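PDB 3LY1: putative histidinol-phosphate aminotransferase from Erwinia carotovora atroseptica, which probably works as a pyridoxal-phosphate-dependent transaminase, shuttling amino groups between substrates by way of the cofactor. Local coordinates for residues 83-88 with 142-147; 165-170 with 203-208; 266-271 with 333-338; 328-331 with 337-340. All blocks are in the same frame, centred on the assembly; numbering follows the deposited sequence. Where two conformers were deposited one is given.

Interaction 1 (83-88 with 142-147); sequences AAIEAY and PSIVYL. With EDO (1,2-ethanediol), chain I.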
loop_
_atom_site.group_PDB
_atom_site.type_symbol
_atom_site.label_atom_id
_atom_site.label_comp_id
_atom_site.label_asym_id
_atom_site.label_seq_id
_atom_site.Cartn_x
_atom_site.Cartn_y
_atom_site.Cartn_z
ATOM N N ALA A 83 -6.629 -5.469 6.762
ATOM C CA ALA A 83 -6.058 -5.304 8.084
ATOM C C ALA A 83 -7.080 -5.545 9.200
ATOM O O ALA A 83 -6.748 -6.191 10.209
ATOM C CB ALA A 83 -5.436 -3.926 8.236
ATOM N N ALA A 84 -8.309 -5.059 8.991
ATOM C CA ALA A 84 -9.390 -5.256 9.932
ATOM C C ALA A 84 -9.661 -6.730 10.094
ATOM O O ALA A 84 -9.756 -7.209 11.221
ATOM C CB ALA A 84 -10.653 -4.497 9.513
ATOM N N ILE A 85 -9.755 -7.465 8.989
ATOM C CA ILE A 85 -10.026 -8.916 9.055
ATOM C C ILE A 85 -8.847 -9.666 9.690
ATOM O O ILE A 85 -9.030 -10.523 10.570
ATOM C CB ILE A 85 -10.340 -9.513 7.646
ATOM C CG1 ILE A 85 -11.596 -8.867 7.020
ATOM C CG2 ILE A 85 -10.444 -11.077 7.696
ATOM C CD1 ILE A 85 -12.871 -9.188 7.712
ATOM N N GLU A 86 -7.623 -9.335 9.283
ATOM C CA GLU A 86 -6.457 -10.039 9.859
ATOM C C GLU A 86 -6.351 -9.807 11.371
ATOM O O GLU A 86 -5.983 -10.713 12.144
ATOM C CB GLU A 86 -5.155 -9.627 9.116
ATOM C CG GLU A 86 -5.026 -10.275 7.713
ATOM C CD GLU A 86 -3.653 -10.023 7.071
ATOM O OE1 GLU A 86 -2.686 -9.761 7.814
ATOM O OE2 GLU A 86 -3.544 -10.083 5.839
ATOM N N ALA A 87 -6.668 -8.593 11.802
ATOM C CA ALA A 87 -6.547 -8.225 13.198
ATOM C C ALA A 87 -7.503 -9.001 14.091
ATOM O O ALA A 87 -7.152 -9.295 15.228
ATOM C CB ALA A 87 -6.765 -6.697 13.384
ATOM N N TYR A 88 -8.679 -9.355 13.564
ATOM C CA TYR A 88 -9.757 -9.963 14.343
ATOM C C TYR A 88 -10.063 -11.408 13.948
ATOM O O TYR A 88 -10.969 -12.029 14.503
ATOM C CB TYR A 88 -10.990 -9.054 14.303
ATOM C CG TYR A 88 -10.729 -7.843 15.153
ATOM C CD1 TYR A 88 -10.884 -7.907 16.535
ATOM C CD2 TYR A 88 -10.187 -6.691 14.615
ATOM C CE1 TYR A 88 -10.572 -6.839 17.345
ATOM C CE2 TYR A 88 -9.886 -5.614 15.405
ATOM C CZ TYR A 88 -10.077 -5.696 16.789
ATOM O OH TYR A 88 -9.761 -4.625 17.598
ATOM N N PRO A 142 -16.278 -15.899 18.359
ATOM C CA PRO A 142 -16.168 -14.549 17.871
ATOM C C PRO A 142 -16.759 -14.372 16.451
ATOM O O PRO A 142 -16.698 -15.280 15.613
ATOM C CB PRO A 142 -14.654 -14.275 17.873
ATOM C CG PRO A 142 -13.986 -15.533 18.222
ATOM C CD PRO A 142 -14.977 -16.579 18.484
ATOM N N SER A 143 -17.339 -13.204 16.209
ATOM C CA SER A 143 -17.930 -12.879 14.912
ATOM C C SER A 143 -17.379 -11.544 14.458
ATOM O O SER A 143 -17.213 -10.643 15.276
ATOM C CB SER A 143 -19.460 -12.722 14.987
ATOM O OG SER A 143 -20.105 -13.907 15.361
ATOM N N ILE A 144 -17.126 -11.419 13.153
ATOM C CA ILE A 144 -16.892 -10.108 12.523
ATOM C C ILE A 144 -18.070 -9.868 11.617
ATOM O O ILE A 144 -18.429 -10.751 10.844
ATOM C CB ILE A 144 -15.599 -10.093 11.664
ATOM C CG1 ILE A 144 -14.386 -10.487 12.519
ATOM C CG2 ILE A 144 -15.392 -8.711 10.965
ATOM C CD1 ILE A 144 -13.076 -10.634 11.737
ATOM N N VAL A 145 -18.674 -8.681 11.695
ATOM C CA VAL A 145 -19.843 -8.341 10.889
ATOM C C VAL A 145 -19.352 -7.263 9.933
ATOM O O VAL A 145 -18.781 -6.289 10.389
ATOM C CB VAL A 145 -21.016 -7.782 11.732
ATOM C CG1 VAL A 145 -22.220 -7.430 10.797
ATOM C CG2 VAL A 145 -21.423 -8.754 12.850
ATOM N N TYR A 146 -19.537 -7.449 8.624
ATOM C CA TYR A 146 -19.076 -6.474 7.617
ATOM C C TYR A 146 -20.294 -5.889 6.903
ATOM O O TYR A 146 -20.993 -6.616 6.189
ATOM C CB TYR A 146 -18.086 -7.145 6.653
ATOM C CG TYR A 146 -17.605 -6.308 5.486
ATOM C CD1 TYR A 146 -16.938 -5.102 5.694
ATOM C CD2 TYR A 146 -17.806 -6.725 4.176
ATOM C CE1 TYR A 146 -16.499 -4.332 4.655
ATOM C CE2 TYR A 146 -17.331 -5.965 3.100
ATOM C CZ TYR A 146 -16.700 -4.754 3.355
ATOM O OH TYR A 146 -16.257 -3.948 2.333
ATOM N N LEU A 147 -20.512 -4.588 7.123
ATOM C CA LEU A 147 -21.689 -3.853 6.697
ATOM C C LEU A 147 -21.242 -2.719 5.786
ATOM O O LEU A 147 -20.586 -1.790 6.215
ATOM C CB LEU A 147 -22.433 -3.272 7.894
ATOM C CG LEU A 147 -22.964 -4.221 8.978
ATOM C CD1 LEU A 147 -23.607 -3.391 10.115
ATOM C CD2 LEU A 147 -23.948 -5.266 8.410
HETATM C C1 EDO I . -13.739 -10.643 16.443
HETATM O O1 EDO I . -12.488 -11.239 16.860
HETATM C C2 EDO I . -14.681 -10.371 17.606
HETATM O O2 EDO I . -14.034 -9.652 18.671
#
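In the large, cofactor-binding domain of a fold-type-I aminotransferase, helix 76-88 packs on one face of the seven-stranded mixed sheet, and Ile85 and Tyr88 of its last turns meet Ile144 of strand 143-148 there. Ile144 carries the strand's share of the contact and divides its two branches between the helical residues. Its CG1 branch stands beside the backbone N (chi1 -57°) and runs on extended, bringing CD1 to 3.7 Å from Tyr88 CB and also 3.7 Å from Tyr88 O. The other branch, CG2, meets the tip of Ile85 at 4.1 Å from its CD1; these two side chains cross obliquely. Tyr88 touches with the root of its side chain while the ring swings off toward Val231 and Leu234 of helix 229-235. Ala84 O lies at the ring edge, in its plane, and so does O1 of a 1,2-ethanediol molecule, probably taken up from the crystallisation liquor. That O1 donates a 2.9 Å hydrogen bond to Tyr88 O at the end of the helix, and the diol's C2 lies 3.5 Å from Ser143 O. Beyond this, Ile144 packs on Ile177 and Leu95 of the flanking strands. No hydrogen bond joins helix and strand directly, so between these segments the contact is dispersion between aliphatic groups, while a small alcohol supplies a partner for the carbonyl at the helix end.

Interaction 2 (165-170 with 203-208); sequences PWIASK and ENIILL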
loop_
_atom_site.group_PDB
_atom_site.type_symbol
_atom_site.label_atom_id
_atom_site.label_comp_id
_atom_site.label_asym_id
_atom_site.label_seq_id
_atom_site.Cartn_x
_atom_site.Cartn_y
_atom_site.Cartn_z
ATOM N N PRO A 165 -28.708 0.616 17.016
ATOM C CA PRO A 165 -29.047 -0.056 18.273
ATOM C C PRO A 165 -28.471 -1.438 18.380
ATOM O O PRO A 165 -28.234 -1.896 19.481
ATOM C CB PRO A 165 -30.587 -0.171 18.236
ATOM C CG PRO A 165 -31.036 0.798 17.246
ATOM C CD PRO A 165 -29.913 0.897 16.229
ATOM N N TRP A 166 -28.295 -2.121 17.254
ATOM C CA TRP A 166 -27.594 -3.408 17.272
ATOM C C TRP A 166 -26.161 -3.239 17.787
ATOM O O TRP A 166 -25.736 -3.957 18.699
ATOM C CB TRP A 166 -27.590 -4.018 15.880
ATOM C CG TRP A 166 -26.944 -5.380 15.774
ATOM C CD1 TRP A 166 -26.743 -6.296 16.774
ATOM C CD2 TRP A 166 -26.455 -5.983 14.578
ATOM N NE1 TRP A 166 -26.146 -7.427 16.264
ATOM C CE2 TRP A 166 -25.964 -7.260 14.918
ATOM C CE3 TRP A 166 -26.402 -5.571 13.247
ATOM C CZ2 TRP A 166 -25.434 -8.129 13.972
ATOM C CZ3 TRP A 166 -25.858 -6.430 12.310
ATOM C CH2 TRP A 166 -25.380 -7.689 12.677
ATOM N N ILE A 167 -25.448 -2.253 17.239
ATOM C CA ILE A 167 -24.041 -2.033 17.622
ATOM C C ILE A 167 -23.951 -1.551 19.073
ATOM O O ILE A 167 -23.101 -2.002 19.843
ATOM C CB ILE A 167 -23.341 -1.047 16.669
ATOM C CG1 ILE A 167 -23.329 -1.635 15.249
ATOM C CG2 ILE A 167 -21.903 -0.686 17.193
ATOM C CD1 ILE A 167 -22.677 -0.735 14.188
ATOM N N ALA A 168 -24.859 -0.661 19.447
ATOM C CA ALA A 168 -24.889 -0.105 20.781
ATOM C C ALA A 168 -25.187 -1.193 21.826
ATOM O O ALA A 168 -24.806 -1.055 22.968
ATOM C CB ALA A 168 -25.901 1.043 20.856
ATOM N N SER A 169 -25.853 -2.282 21.430
ATOM C CA SER A 169 -26.174 -3.368 22.355
ATOM C C SER A 169 -24.948 -4.216 22.701
ATOM O O SER A 169 -25.035 -5.063 23.571
ATOM C CB SER A 169 -27.310 -4.264 21.810
ATOM O OG SER A 169 -26.874 -5.179 20.808
ATOM N N LYS A 170 -23.827 -4.023 22.001
ATOM C CA LYS A 170 -22.584 -4.765 22.264
ATOM C C LYS A 170 -22.713 -6.292 22.341
ATOM O O LYS A 170 -22.374 -6.898 23.358
ATOM C CB LYS A 170 -21.930 -4.266 23.549
ATOM C CG LYS A 170 -21.525 -2.809 23.458
ATOM C CD LYS A 170 -20.876 -2.311 24.741
ATOM C CE LYS A 170 -21.072 -0.785 24.873
ATOM N NZ LYS A 170 -20.921 -0.015 23.557
ATOM N N GLU A 203 -15.940 0.725 21.227
ATOM C CA GLU A 203 -14.787 -0.134 21.052
ATOM C C GLU A 203 -15.057 -1.334 20.130
ATOM O O GLU A 203 -14.179 -2.160 19.934
ATOM C CB GLU A 203 -14.324 -0.615 22.431
ATOM C CG GLU A 203 -14.041 0.592 23.368
ATOM C CD GLU A 203 -13.494 0.236 24.744
ATOM O OE1 GLU A 203 -12.844 -0.817 24.896
ATOM O OE2 GLU A 203 -13.721 1.044 25.670
ATOM N N ASN A 204 -16.269 -1.409 19.558
ATOM C CA ASN A 204 -16.662 -2.518 18.704
ATOM C C ASN A 204 -16.985 -2.092 17.269
ATOM O O ASN A 204 -17.719 -2.796 16.559
ATOM C CB ASN A 204 -17.833 -3.273 19.341
ATOM C CG ASN A 204 -19.149 -2.473 19.379
ATOM O OD1 ASN A 204 -19.163 -1.261 19.271
ATOM N ND2 ASN A 204 -20.256 -3.179 19.597
ATOM N N ILE A 205 -16.444 -0.954 16.835
ATOM C CA ILE A 205 -16.682 -0.465 15.482
ATOM C C ILE A 205 -15.386 -0.052 14.799
ATOM O O ILE A 205 -14.623 0.729 15.362
ATOM C CB ILE A 205 -17.568 0.813 15.435
ATOM C CG1 ILE A 205 -18.812 0.687 16.301
ATOM C CG2 ILE A 205 -17.886 1.159 13.964
ATOM C CD1 ILE A 205 -19.667 1.995 16.414
ATOM N N ILE A 206 -15.179 -0.552 13.575
ATOM C CA ILE A 206 -14.175 -0.055 12.612
ATOM C C ILE A 206 -14.960 0.596 11.444
ATOM O O ILE A 206 -15.766 -0.047 10.760
ATOM C CB ILE A 206 -13.238 -1.245 12.109
ATOM C CG1 ILE A 206 -12.472 -1.877 13.277
ATOM C CG2 ILE A 206 -12.288 -0.815 10.970
ATOM C CD1 ILE A 206 -11.957 -3.392 13.014
ATOM N N LEU A 207 -14.757 1.890 11.268
ATOM C CA LEU A 207 -15.247 2.623 10.119
ATOM C C LEU A 207 -14.147 2.686 9.096
ATOM O O LEU A 207 -13.011 3.083 9.400
ATOM C CB LEU A 207 -15.633 4.030 10.515
ATOM C CG LEU A 207 -15.986 5.046 9.439
ATOM C CD1 LEU A 207 -17.144 4.534 8.559
ATOM C CD2 LEU A 207 -16.335 6.356 10.107
ATOM N N LEU A 208 -14.479 2.323 7.878
ATOM C CA LEU A 208 -13.536 2.405 6.768
ATOM C C LEU A 208 -14.032 3.438 5.788
ATOM O O LEU A 208 -15.240 3.451 5.414
ATOM C CB LEU A 208 -13.407 1.068 6.080
ATOM C CG LEU A 208 -12.824 -0.083 6.896
ATOM C CD1 LEU A 208 -12.887 -1.305 6.076
ATOM C CD2 LEU A 208 -11.368 0.211 7.443
HETATM O O HOH W 1 -20.787 0.284 20.868
HETATM O O HOH W 2 -18.025 -0.282 22.985
#
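The amide of Asn204 is the flat group on which this contact turns, with Ile167 CG2 off one side of its plane and Lys170 CG over the other. Ile167 CG2 approaches at a slant, 3.5 Å from Asn204 OD1, whereas Lys170 CG stands 4.1 Å from Asn204 ND2. Within the plane, ND2 donates to Ile167 O over 3.1 Å in a nearly straight bond (172°). Lys170 N binds the same oxygen from the opposite face of the carbonyl plane, so two N-H groups grip this acceptor where the helix runs out and Lys170 turns to positive phi. A water donates to Asn204 OD1 at 2.8 Å, and a second one bridges Lys170 NZ and Glu203 N. Deeper in, Ile167 CG2 presses tightly on Ile205 CG1, only 3.5 Å away, the side chains meeting at about a right angle. Helix 160-168 links the adjacent parallel strands 143-148 and 174-179 in a beta-alpha-beta crossover of the large domain, and the contact seats its C-terminal end against strand 205-210. Ile167 and Asn204 both rest on Phe176 of strand 174-179, and helix 195-199 packs against Ile205.

Interaction 3 (266-271 with 333-338); sequences KKSNDV and GTPQEM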
loop_
_atom_site.group_PDB
_atom_site.type_symbol
_atom_site.label_atom_id
_atom_site.label_comp_id
_atom_site.label_asym_id
_atom_site.label_seq_id
_atom_site.Cartn_x
_atom_site.Cartn_y
_atom_site.Cartn_z
ATOM N N LYS A 266 -20.687 15.533 -5.984
ATOM C CA LYS A 266 -22.002 14.955 -5.660
ATOM C C LYS A 266 -23.095 15.402 -6.665
ATOM O O LYS A 266 -23.871 14.586 -7.189
ATOM C CB LYS A 266 -22.441 15.360 -4.240
ATOM C CG LYS A 266 -23.885 15.007 -3.947
ATOM C CD LYS A 266 -24.254 15.109 -2.502
ATOM C CE LYS A 266 -25.586 14.427 -2.260
ATOM N NZ LYS A 266 -26.664 15.028 -3.099
ATOM N N LYS A 267 -23.142 16.705 -6.934
ATOM C CA LYS A 267 -24.182 17.270 -7.805
ATOM C C LYS A 267 -24.133 16.658 -9.194
ATOM O O LYS A 267 -25.178 16.274 -9.733
ATOM C CB LYS A 267 -24.053 18.789 -7.901
ATOM C CG LYS A 267 -25.142 19.439 -8.797
ATOM C CD LYS A 267 -24.958 20.969 -8.963
ATOM C CE LYS A 267 -26.264 21.696 -9.404
ATOM N NZ LYS A 267 -27.263 20.795 -10.125
ATOM N N SER A 268 -22.927 16.538 -9.762
ATOM C CA SER A 268 -22.758 15.915 -11.078
ATOM C C SER A 268 -23.230 14.456 -11.048
ATOM O O SER A 268 -23.901 13.981 -11.976
ATOM C CB SER A 268 -21.305 16.010 -11.563
ATOM O OG SER A 268 -21.108 15.309 -12.794
ATOM N N ASN A 269 -22.908 13.751 -9.961
ATOM C CA ASN A 269 -23.385 12.390 -9.788
ATOM C C ASN A 269 -24.915 12.323 -9.775
ATOM O O ASN A 269 -25.490 11.410 -10.377
ATOM C CB ASN A 269 -22.857 11.783 -8.499
ATOM C CG ASN A 269 -23.189 10.311 -8.380
ATOM O OD1 ASN A 269 -22.776 9.511 -9.208
ATOM N ND2 ASN A 269 -23.928 9.941 -7.321
ATOM N N ASP A 270 -25.544 13.268 -9.079
ATOM C CA ASP A 270 -27.001 13.327 -8.977
ATOM C C ASP A 270 -27.640 13.540 -10.345
ATOM O O ASP A 270 -28.644 12.914 -10.656
ATOM C CB ASP A 270 -27.451 14.468 -8.041
ATOM C CG ASP A 270 -27.169 14.183 -6.546
ATOM O OD1 ASP A 270 -27.142 12.996 -6.118
ATOM O OD2 ASP A 270 -27.013 15.163 -5.783
ATOM N N VAL A 271 -27.068 14.446 -11.139
ATOM C CA VAL A 271 -27.556 14.695 -12.482
ATOM C C VAL A 271 -27.439 13.418 -13.338
ATOM O O VAL A 271 -28.376 13.075 -14.045
ATOM C CB VAL A 271 -26.806 15.858 -13.155
ATOM C CG1 VAL A 271 -27.260 16.010 -14.636
ATOM C CG2 VAL A 271 -27.002 17.182 -12.340
ATOM N N GLY A 333 -21.401 7.625 -15.080
ATOM C CA GLY A 333 -20.452 8.477 -15.800
ATOM C C GLY A 333 -20.821 9.946 -15.728
ATOM O O GLY A 333 -21.681 10.347 -14.949
ATOM N N THR A 334 -20.164 10.767 -16.546
ATOM C CA THR A 334 -20.486 12.195 -16.594
ATOM C C THR A 334 -21.894 12.299 -17.184
ATOM O O THR A 334 -22.358 11.332 -17.806
ATOM C CB THR A 334 -19.515 12.996 -17.491
ATOM O OG1 THR A 334 -19.680 12.608 -18.866
ATOM C CG2 THR A 334 -18.061 12.782 -17.051
ATOM N N PRO A 335 -22.574 13.447 -16.987
ATOM C CA PRO A 335 -23.935 13.591 -17.550
ATOM C C PRO A 335 -23.982 13.333 -19.072
ATOM O O PRO A 335 -24.891 12.651 -19.568
ATOM C CB PRO A 335 -24.315 15.042 -17.170
ATOM C CG PRO A 335 -23.571 15.229 -15.808
ATOM C CD PRO A 335 -22.233 14.567 -16.073
ATOM N N GLN A 336 -22.972 13.834 -19.789
ATOM C CA GLN A 336 -22.933 13.633 -21.239
ATOM C C GLN A 336 -22.697 12.167 -21.564
ATOM O O GLN A 336 -23.306 11.638 -22.506
ATOM C CB GLN A 336 -21.885 14.500 -21.916
ATOM C CG GLN A 336 -22.305 15.953 -22.079
ATOM C CD GLN A 336 -21.147 16.812 -22.512
ATOM O OE1 GLN A 336 -20.256 17.114 -21.716
ATOM N NE2 GLN A 336 -21.137 17.195 -23.777
ATOM N N GLU A 337 -21.871 11.471 -20.777
ATOM C CA GLU A 337 -21.690 10.044 -21.028
ATOM C C GLU A 337 -23.008 9.279 -20.796
ATOM O O GLU A 337 -23.319 8.319 -21.522
ATOM C CB GLU A 337 -20.561 9.457 -20.176
ATOM C CG GLU A 337 -19.140 9.859 -20.590
ATOM C CD GLU A 337 -18.076 9.382 -19.588
ATOM O OE1 GLU A 337 -18.399 9.160 -18.386
ATOM O OE2 GLU A 337 -16.908 9.232 -20.012
HETATM N N MSE A 338 -23.755 9.652 -19.761
HETATM C CA MSE A 338 -24.946 8.895 -19.380
HETATM C C MSE A 338 -26.103 9.164 -20.337
HETATM O O MSE A 338 -26.907 8.270 -20.584
HETATM C CB MSE A 338 -25.359 9.163 -17.923
HETATM C CG MSE A 338 -24.390 8.588 -16.916
HETATM SE SE MSE A 338 -23.546 6.918 -17.491
HETATM C CE MSE A 338 -25.086 5.699 -17.468
#
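Pro335 carries this contact, its ring lying against Ser268 and Val271, residues one turn apart on the long helix 259-283. Val271 CG1 stands 3.9 Å from Pro335 CG and 4.0 Å from Pro335 CB, with the side chain and the ring crossing at about a right angle. At the ring's other end, Ser268 OG comes to 3.5 Å from Pro335 CD. Both contacting atoms project opposite the backbone nitrogen (chi1 175° in each residue), and this carries them outward from the helix to the proline. The touch is one of carbon and hydroxyl surfaces, with no hydrogen bond between the side chains. Behind the ring, the start of its helix is held by a capping box of Thr334, the N-cap, and Glu337: Glu337 N donates to Thr334 OG1 at 3.1 Å, and Thr334 N donates to Glu337 OE1 at 3.0 Å. The second bond meets the carboxylate on its anti side, 32° out of plane. Gly333 O accepts from Ser272 OG, tying the loop before the cap to the long helix. On that helix, Lys266 NZ pairs with Asp270 OD2 at 2.7 Å, and Arg273 and Asn187 bind OD1 of the same aspartate. Pro335 also touches Ser272 and Ile275, so the first turn of helix 335-350 is seated along one flank of helix 259-283, just after strand 327-331 has ended.

Interaction 4 (328-331 with 337-340); sequences CRIS and EMQW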
loop_
_atom_site.group_PDB
_atom_site.type_symbol
_atom_site.label_atom_id
_atom_site.label_comp_id
_atom_site.label_asym_id
_atom_site.label_seq_id
_atom_site.Cartn_x
_atom_site.Cartn_y
_atom_site.Cartn_z
ATOM N N CYS A 328 -27.671 -5.933 -13.387
ATOM C CA CYS A 328 -26.397 -5.339 -13.743
ATOM C C CYS A 328 -26.135 -4.059 -12.932
ATOM O O CYS A 328 -27.047 -3.297 -12.602
ATOM C CB CYS A 328 -26.297 -5.043 -15.250
ATOM S SG CYS A 328 -27.577 -3.972 -15.902
ATOM N N ARG A 329 -24.865 -3.843 -12.620
ATOM C CA ARG A 329 -24.445 -2.665 -11.924
ATOM C C ARG A 329 -23.802 -1.762 -12.946
ATOM O O ARG A 329 -22.808 -2.147 -13.608
ATOM C CB ARG A 329 -23.426 -3.002 -10.816
ATOM C CG ARG A 329 -23.155 -1.761 -9.925
ATOM C CD ARG A 329 -21.907 -1.951 -9.024
ATOM N NE ARG A 329 -20.702 -1.978 -9.856
ATOM C CZ ARG A 329 -19.514 -2.385 -9.450
ATOM N NH1 ARG A 329 -19.351 -2.847 -8.214
ATOM N NH2 ARG A 329 -18.494 -2.364 -10.298
ATOM N N ILE A 330 -24.391 -0.583 -13.108
ATOM C CA ILE A 330 -23.957 0.385 -14.072
ATOM C C ILE A 330 -23.378 1.564 -13.307
ATOM O O ILE A 330 -24.104 2.238 -12.596
ATOM C CB ILE A 330 -25.153 0.947 -14.882
ATOM C CG1 ILE A 330 -25.937 -0.157 -15.576
ATOM C CG2 ILE A 330 -24.665 2.001 -15.869
ATOM C CD1 ILE A 330 -25.129 -1.032 -16.530
ATOM N N SER A 331 -22.078 1.823 -13.410
ATOM C CA SER A 331 -21.535 3.032 -12.744
ATOM C C SER A 331 -22.016 4.325 -13.412
ATOM O O SER A 331 -22.333 4.389 -14.611
ATOM C CB SER A 331 -19.983 3.003 -12.611
ATOM O OG SER A 331 -19.549 1.690 -12.181
ATOM N N GLU A 337 -21.871 11.471 -20.777
ATOM C CA GLU A 337 -21.690 10.044 -21.028
ATOM C C GLU A 337 -23.008 9.279 -20.796
ATOM O O GLU A 337 -23.319 8.319 -21.522
ATOM C CB GLU A 337 -20.561 9.457 -20.176
ATOM C CG GLU A 337 -19.140 9.859 -20.590
ATOM C CD GLU A 337 -18.076 9.382 -19.588
ATOM O OE1 GLU A 337 -18.399 9.160 -18.386
ATOM O OE2 GLU A 337 -16.908 9.232 -20.012
HETATM N N MSE A 338 -23.755 9.652 -19.761
HETATM C CA MSE A 338 -24.946 8.895 -19.380
HETATM C C MSE A 338 -26.103 9.164 -20.337
HETATM O O MSE A 338 -26.907 8.270 -20.584
HETATM C CB MSE A 338 -25.359 9.163 -17.923
HETATM C CG MSE A 338 -24.390 8.588 -16.916
HETATM SE SE MSE A 338 -23.546 6.918 -17.491
HETATM C CE MSE A 338 -25.086 5.699 -17.468
ATOM N N GLN A 339 -26.181 10.385 -20.877
ATOM C CA GLN A 339 -27.117 10.669 -21.979
ATOM C C GLN A 339 -26.848 9.786 -23.216
ATOM O O GLN A 339 -27.764 9.244 -23.833
ATOM C CB GLN A 339 -27.099 12.143 -22.386
ATOM C CG GLN A 339 -28.156 12.439 -23.437
ATOM C CD GLN A 339 -29.569 12.235 -22.897
ATOM O OE1 GLN A 339 -29.880 12.681 -21.793
ATOM N NE2 GLN A 339 -30.420 11.545 -23.666
ATOM N N TRP A 340 -25.590 9.639 -23.579
ATOM C CA TRP A 340 -25.242 8.806 -24.708
ATOM C C TRP A 340 -25.554 7.325 -24.402
ATOM O O TRP A 340 -26.101 6.574 -25.266
ATOM C CB TRP A 340 -23.765 8.991 -25.030
ATOM C CG TRP A 340 -23.410 8.503 -26.348
ATOM C CD1 TRP A 340 -23.428 9.213 -27.528
ATOM C CD2 TRP A 340 -23.002 7.187 -26.674
ATOM N NE1 TRP A 340 -23.037 8.400 -28.558
ATOM C CE2 TRP A 340 -22.771 7.152 -28.058
ATOM C CE3 TRP A 340 -22.804 6.030 -25.926
ATOM C CZ2 TRP A 340 -22.357 5.987 -28.720
ATOM C CZ3 TRP A 340 -22.382 4.865 -26.585
ATOM C CH2 TRP A 340 -22.164 4.860 -27.970
#
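Ser331 OG takes a hydrogen bond from Asn24 N and makes a weak one with Ile21 O, so the hydroxyl is committed to the chain's N-terminal region while the same residue turns its carbonyl oxygen to the Met338 side chain. Across the contact, Ser331 O lies 4.0 Å from the selenium of Met338, a selenomethionine, and 4.2 Å from its methyl CE. Neither approach amounts to a hydrogen bond; the oxygen borders the soft end of the side chain. Ile330 supplies the apolar half, its CG2 standing 4.1 Å from Met338 CE. The isoleucine points toward the helix, whereas Met338 leaves its backbone at an angle and then bends at chi2 and again at chi3 (-68°), which turns the methyl back to the strand. Met338 was modelled in two conformers, and these distances hold for one of them. Strand 327-331 pairs antiparallel with strand 294-298, probably in the small domain found in fold-type-I aminotransferases; its backbone also bonds Gly318 and Ile21, and helix 335-350 follows after a short loop. Leu276 of helix 259-283 packs on Ile330, while Ser272 and Ile275 meet Met338, so Ile330 and Met338 both pack against that helix. On the strand's other flank, Arg329 NH1 bonds Asn152 OD1, and its NH2 binds a citrate probably left from crystallisation. Asn152 contacts pyridoxal phosphate, and Arg329 is placed much like the substrate-carboxylate-binding arginine of related transaminases, whose part it may play. Ser331's side chain lies about 9 Å from the bound cofactor.

Overall arrangement
Interactions 1 and 2 belong to the seven-stranded sheet, and interactions 3 and 4 lie across the chain's centre with helix 335-350 in common. The first pair works on the two faces of one layer: Val145 packs on Trp166, and Ile206 reaches back to Ala84 and Tyr88. Interaction 1 is buried and aliphatic; interaction 2, at the start of an inner strand, adds a side-chain amide hydrogen bond and a water bridge where Lys170 meets solvent. In the second pair, interaction 3 is only partly buried and lies at a capped helix start, whereas 328-331 with 337-340 is wholly buried and nearly apolar. Their centres are 9 Å apart, against 33 to 35 Å between the pairs.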